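Local coordinates for putative chromatin binding protein (Chaetomium thermophilum, PDB 6QP0) that probably binds ATP and works as a tRNA-dependent ATPase required for tRNA modification by Elongator, at residues R20-Y23 and A24-E28; A102-S105 and E106-R110. All coordinates share one frame; numbering follows the deposited sequence.

Contact 1. Residues R20-Y23 and A24-E28; sequences RQLY and AYLEE
Leu22 and Leu26 meet one helical turn apart. CD1 of Leu26 lies 3.7 Å from CG of Leu22, a branch-point contact between two apolar side chains set at a slant. CG of Leu26 also rests against the carbonyl O of Leu22, at 3.2 Å. Its first torsion (chi1 -67°) stands that CG beside its own backbone N, the atom bonded to Leu22 O, which fits the closeness to this oxygen. On another side of the helix, the carboxylate of Glu27 approaches the ring of Tyr23. Its OE2 comes obliquely to 3.8 Å from CE1 of Tyr23. The two planes are 75° apart, so the groups do not stack flat. The backbone sets this spacing. Ala24 N bonds to Arg20 O at 2.9 Å, and Leu26 N to Leu22 O at 2.7 Å. Tyr25 N and Glu27 N repeat the pattern to Gln21 O and Tyr23 O, the last bond being more bent. Further out, Leu22 and Leu26 press on Ile5 of strand 4-9 and Ile128 of strand 125-130, and helix 237-250 covers them through Phe244, Ile247 and Trp248. The OH of Tyr25 is hydrogen-bonded to Asp245. Arg20 forms a salt bridge with Asp199, which lines the ADP and aluminum fluoride pockets. The chemistry is thus divided by face: apolar leucines seat helix 15-31, which begins within the P-loop, on the sheet, while Arg20 links it to the nucleotide site.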
loop_
_atom_site.group_PDB
_atom_site.type_symbol
_atom_site.label_atom_id
_atom_site.label_comp_id
_atom_site.label_asym_id
_atom_site.label_seq_id
_atom_site.Cartn_x
_atom_site.Cartn_y
_atom_site.Cartn_z
ATOM N N ARG A 20 -7.483 -0.029 -6.524
ATOM C CA ARG A 20 -8.691 0.454 -7.183
ATOM C C ARG A 20 -9.818 -0.562 -7.058
ATOM O O ARG A 20 -10.943 -0.219 -6.676
ATOM C CB ARG A 20 -8.400 0.756 -8.653
ATOM C CG ARG A 20 -7.481 1.945 -8.872
ATOM C CD ARG A 20 -6.912 1.950 -10.282
ATOM N NE ARG A 20 -6.061 3.109 -10.528
ATOM C CZ ARG A 20 -5.222 3.219 -11.554
ATOM N NH1 ARG A 20 -5.109 2.234 -12.434
ATOM N NH2 ARG A 20 -4.489 4.315 -11.695
ATOM N N GLN A 21 -9.529 -1.828 -7.377
ATOM C CA GLN A 21 -10.530 -2.881 -7.248
ATOM C C GLN A 21 -11.080 -2.943 -5.830
ATOM O O GLN A 21 -12.298 -3.054 -5.632
ATOM C CB GLN A 21 -9.917 -4.226 -7.641
ATOM C CG GLN A 21 -9.358 -4.267 -9.056
ATOM C CD GLN A 21 -8.637 -5.567 -9.365
ATOM O OE1 GLN A 21 -8.813 -6.570 -8.671
ATOM N NE2 GLN A 21 -7.815 -5.553 -10.408
ATOM N N LEU A 22 -10.201 -2.873 -4.830
ATOM C CA LEU A 22 -10.654 -2.881 -3.445
ATOM C C LEU A 22 -11.583 -1.707 -3.167
ATOM O O LEU A 22 -12.622 -1.870 -2.516
ATOM C CB LEU A 22 -9.451 -2.846 -2.505
ATOM C CG LEU A 22 -9.754 -2.986 -1.013
ATOM C CD1 LEU A 22 -10.273 -4.375 -0.690
ATOM C CD2 LEU A 22 -8.514 -2.673 -0.190
ATOM N N TYR A 23 -11.224 -0.514 -3.649
ATOM C CA TYR A 23 -12.079 0.654 -3.470
ATOM C C TYR A 23 -13.461 0.409 -4.061
ATOM O O TYR A 23 -14.479 0.558 -3.375
ATOM C CB TYR A 23 -11.426 1.880 -4.115
ATOM C CG TYR A 23 -12.186 3.177 -3.923
ATOM C CD1 TYR A 23 -13.306 3.473 -4.693
ATOM C CD2 TYR A 23 -11.772 4.112 -2.984
ATOM C CE1 TYR A 23 -13.997 4.658 -4.522
ATOM C CE2 TYR A 23 -12.455 5.300 -2.809
ATOM C CZ TYR A 23 -13.564 5.569 -3.579
ATOM O OH TYR A 23 -14.245 6.752 -3.401
ATOM N N ALA A 24 -13.516 0.031 -5.342
ATOM C CA ALA A 24 -14.795 -0.254 -5.979
ATOM C C ALA A 24 -15.579 -1.298 -5.198
ATOM O O ALA A 24 -16.787 -1.151 -4.984
ATOM C CB ALA A 24 -14.573 -0.717 -7.420
ATOM N N TYR A 25 -14.905 -2.364 -4.757
ATOM C CA TYR A 25 -15.569 -3.366 -3.930
ATOM C C TYR A 25 -16.116 -2.739 -2.654
ATOM O O TYR A 25 -17.294 -2.900 -2.323
ATOM C CB TYR A 25 -14.597 -4.499 -3.596
ATOM C CG TYR A 25 -15.127 -5.456 -2.553
ATOM C CD1 TYR A 25 -14.947 -5.207 -1.196
ATOM C CD2 TYR A 25 -15.809 -6.607 -2.921
ATOM C CE1 TYR A 25 -15.433 -6.075 -0.241
ATOM C CE2 TYR A 25 -16.297 -7.480 -1.971
ATOM C CZ TYR A 25 -16.106 -7.210 -0.634
ATOM O OH TYR A 25 -16.589 -8.078 0.317
ATOM N N LEU A 26 -15.267 -2.024 -1.916
ATOM C CA LEU A 26 -15.714 -1.399 -0.679
ATOM C C LEU A 26 -16.787 -0.350 -0.923
ATOM O O LEU A 26 -17.565 -0.052 -0.011
ATOM C CB LEU A 26 -14.522 -0.780 0.048
ATOM C CG LEU A 26 -13.507 -1.796 0.572
ATOM C CD1 LEU A 26 -12.233 -1.098 1.012
ATOM C CD2 LEU A 26 -14.095 -2.607 1.717
ATOM N N GLU A 27 -16.857 0.211 -2.132
ATOM C CA GLU A 27 -17.899 1.187 -2.429
ATOM C C GLU A 27 -19.260 0.513 -2.550
ATOM O O GLU A 27 -20.255 1.010 -2.008
ATOM C CB GLU A 27 -17.554 1.947 -3.708
ATOM C CG GLU A 27 -18.284 3.270 -3.860
ATOM C CD GLU A 27 -17.766 4.088 -5.027
ATOM O OE1 GLU A 27 -17.398 3.487 -6.058
ATOM O OE2 GLU A 27 -17.716 5.330 -4.908
ATOM N N GLU A 28 -19.328 -0.626 -3.248
ATOM C CA GLU A 28 -20.595 -1.342 -3.359
ATOM C C GLU A 28 -21.030 -1.888 -2.005
ATOM O O GLU A 28 -22.226 -1.919 -1.696
ATOM C CB GLU A 28 -20.482 -2.477 -4.381
ATOM C CG GLU A 28 -19.997 -3.806 -3.808
ATOM C CD GLU A 28 -19.759 -4.863 -4.875
ATOM O OE1 GLU A 28 -20.632 -5.738 -5.058
ATOM O OE2 GLU A 28 -18.698 -4.817 -5.533
#

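Contact 2. Residues A102-S105 and E106-R110; sequences ANAS and EKDAR
OD2 of Asp108 is gripped by two groups of Ser105. The backbone N of Ser105 donates to it at 3.1 Å, in an almost straight bond of 174°. This donor comes to the anti side of the carboxylate, 29° out of its plane. The hydroxyl OG of Ser105 also donates to OD2, again at 3.1 Å, but this bond is weak. The same OG accepts from the backbone N of Asp108 at 3.3 Å. Two residues three apart therefore hold each other by side chain and backbone in both directions. The first torsion of Ser105 (chi1 66°) sets OG between the backbone N and the carbonyl carbon, where it faces the first turn of the helix. Asp108 has CG beside its own backbone N, and this turns the carboxylate back toward the residue before the helix. The main chain adds a bond from Ala109 N to Ser105 O, at 3.0 Å. Around the polar pair, CA of Ala104 lies 3.8 Å from OD2 of Asp108, and CB of Lys107 touches OG of Ser105. An alanine in place of Ser105 would probably leave the Asp108 amide without its side-chain acceptor and cost the carboxylate its weak hydroxyl bond. Further along the turn, Glu106 and Arg110 make a long ion pair, while OE2 of Glu106 is hydrogen-bonded to Tyr134. One face of the Arg110 guanidinium has CA of Lys107 over it, offset toward the rim. Ser105 is the N-cap of helix 106-120, and its reciprocal bonds with Asp108 make a capping box, a classic way to begin a helix.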
loop_
_atom_site.group_PDB
_atom_site.type_symbol
_atom_site.label_atom_id
_atom_site.label_comp_id
_atom_site.label_asym_id
_atom_site.label_seq_id
_atom_site.Cartn_x
_atom_site.Cartn_y
_atom_site.Cartn_z
ATOM N N ALA A 102 17.420 19.756 2.000
ATOM C CA ALA A 102 16.124 20.330 1.670
ATOM C C ALA A 102 15.257 19.387 0.846
ATOM O O ALA A 102 14.030 19.542 0.837
ATOM C CB ALA A 102 16.305 21.646 0.909
ATOM N N ASN A 103 15.857 18.420 0.161
ATOM C CA ASN A 103 15.094 17.456 -0.618
ATOM C C ASN A 103 14.490 16.400 0.299
ATOM O O ASN A 103 15.153 15.886 1.205
ATOM C CB ASN A 103 15.987 16.804 -1.669
ATOM C CG ASN A 103 16.658 17.822 -2.566
ATOM O OD1 ASN A 103 16.150 18.927 -2.754
ATOM N ND2 ASN A 103 17.807 17.458 -3.123
ATOM N N ALA A 104 13.221 16.079 0.056
ATOM C CA ALA A 104 12.504 15.165 0.931
ATOM C C ALA A 104 13.161 13.790 0.935
ATOM O O ALA A 104 13.622 13.296 -0.098
ATOM C CB ALA A 104 11.045 15.047 0.491
ATOM N N SER A 105 13.205 13.181 2.115
ATOM C CA SER A 105 13.747 11.846 2.296
ATOM C C SER A 105 12.617 10.825 2.364
ATOM O O SER A 105 11.438 11.166 2.493
ATOM C CB SER A 105 14.597 11.781 3.569
ATOM O OG SER A 105 13.795 11.973 4.722
ATOM N N GLU A 106 12.994 9.549 2.273
ATOM C CA GLU A 106 12.014 8.480 2.427
ATOM C C GLU A 106 11.335 8.560 3.788
ATOM O O GLU A 106 10.131 8.305 3.908
ATOM C CB GLU A 106 12.694 7.125 2.237
ATOM C CG GLU A 106 11.733 5.961 2.117
ATOM C CD GLU A 106 12.436 4.648 1.837
ATOM O OE1 GLU A 106 13.610 4.676 1.404
ATOM O OE2 GLU A 106 11.814 3.588 2.051
ATOM N N LYS A 107 12.093 8.919 4.826
ATOM C CA LYS A 107 11.510 9.113 6.150
ATOM C C LYS A 107 10.443 10.199 6.126
ATOM O O LYS A 107 9.416 10.085 6.806
ATOM C CB LYS A 107 12.618 9.459 7.144
ATOM C CG LYS A 107 12.162 9.671 8.574
ATOM C CD LYS A 107 13.358 9.645 9.516
ATOM C CE LYS A 107 13.103 10.440 10.787
ATOM N NZ LYS A 107 12.000 9.873 11.609
ATOM N N ASP A 108 10.666 11.263 5.350
ATOM C CA ASP A 108 9.646 12.294 5.196
ATOM C C ASP A 108 8.436 11.772 4.430
ATOM O O ASP A 108 7.307 12.201 4.690
ATOM C CB ASP A 108 10.231 13.516 4.486
ATOM C CG ASP A 108 11.305 14.212 5.304
ATOM O OD1 ASP A 108 11.176 14.274 6.545
ATOM O OD2 ASP A 108 12.283 14.703 4.702
ATOM N N ALA A 109 8.649 10.856 3.480
ATOM C CA ALA A 109 7.523 10.241 2.786
ATOM C C ALA A 109 6.632 9.483 3.762
ATOM O O ALA A 109 5.402 9.572 3.690
ATOM C CB ALA A 109 8.026 9.307 1.685
ATOM N N ARG A 110 7.239 8.728 4.682
ATOM C CA ARG A 110 6.456 8.025 5.691
ATOM C C ARG A 110 5.744 9.011 6.611
ATOM O O ARG A 110 4.606 8.769 7.029
ATOM C CB ARG A 110 7.356 7.083 6.490
ATOM C CG ARG A 110 7.967 5.961 5.651
ATOM C CD ARG A 110 8.563 4.861 6.513
ATOM N NE ARG A 110 9.670 5.331 7.340
ATOM C CZ ARG A 110 10.919 5.485 6.909
ATOM N NH1 ARG A 110 11.232 5.216 5.649
ATOM N NH2 ARG A 110 11.859 5.917 7.740
#

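This chain is the P-loop NTPase part of the longer KTI12 protein. From the N terminus, strand 4-9 leads through the P-loop into helix 15-31, where contact 1 lies. The chain then continues through strand 72-77 and a long loop to contact 2, which opens helix 106-120. Strand 125-130 follows that helix. Each contact is local, so neither closes a long loop, and the two neither nest nor cross: they come in series. The centres of contact 1 and contact 2 are about 30 Å apart, on opposite sides of the chain's centre. Contact 1 ties its helix to the parallel sheet and helix 237-250. Contact 2 fixes the junction of loop and helix at the surface.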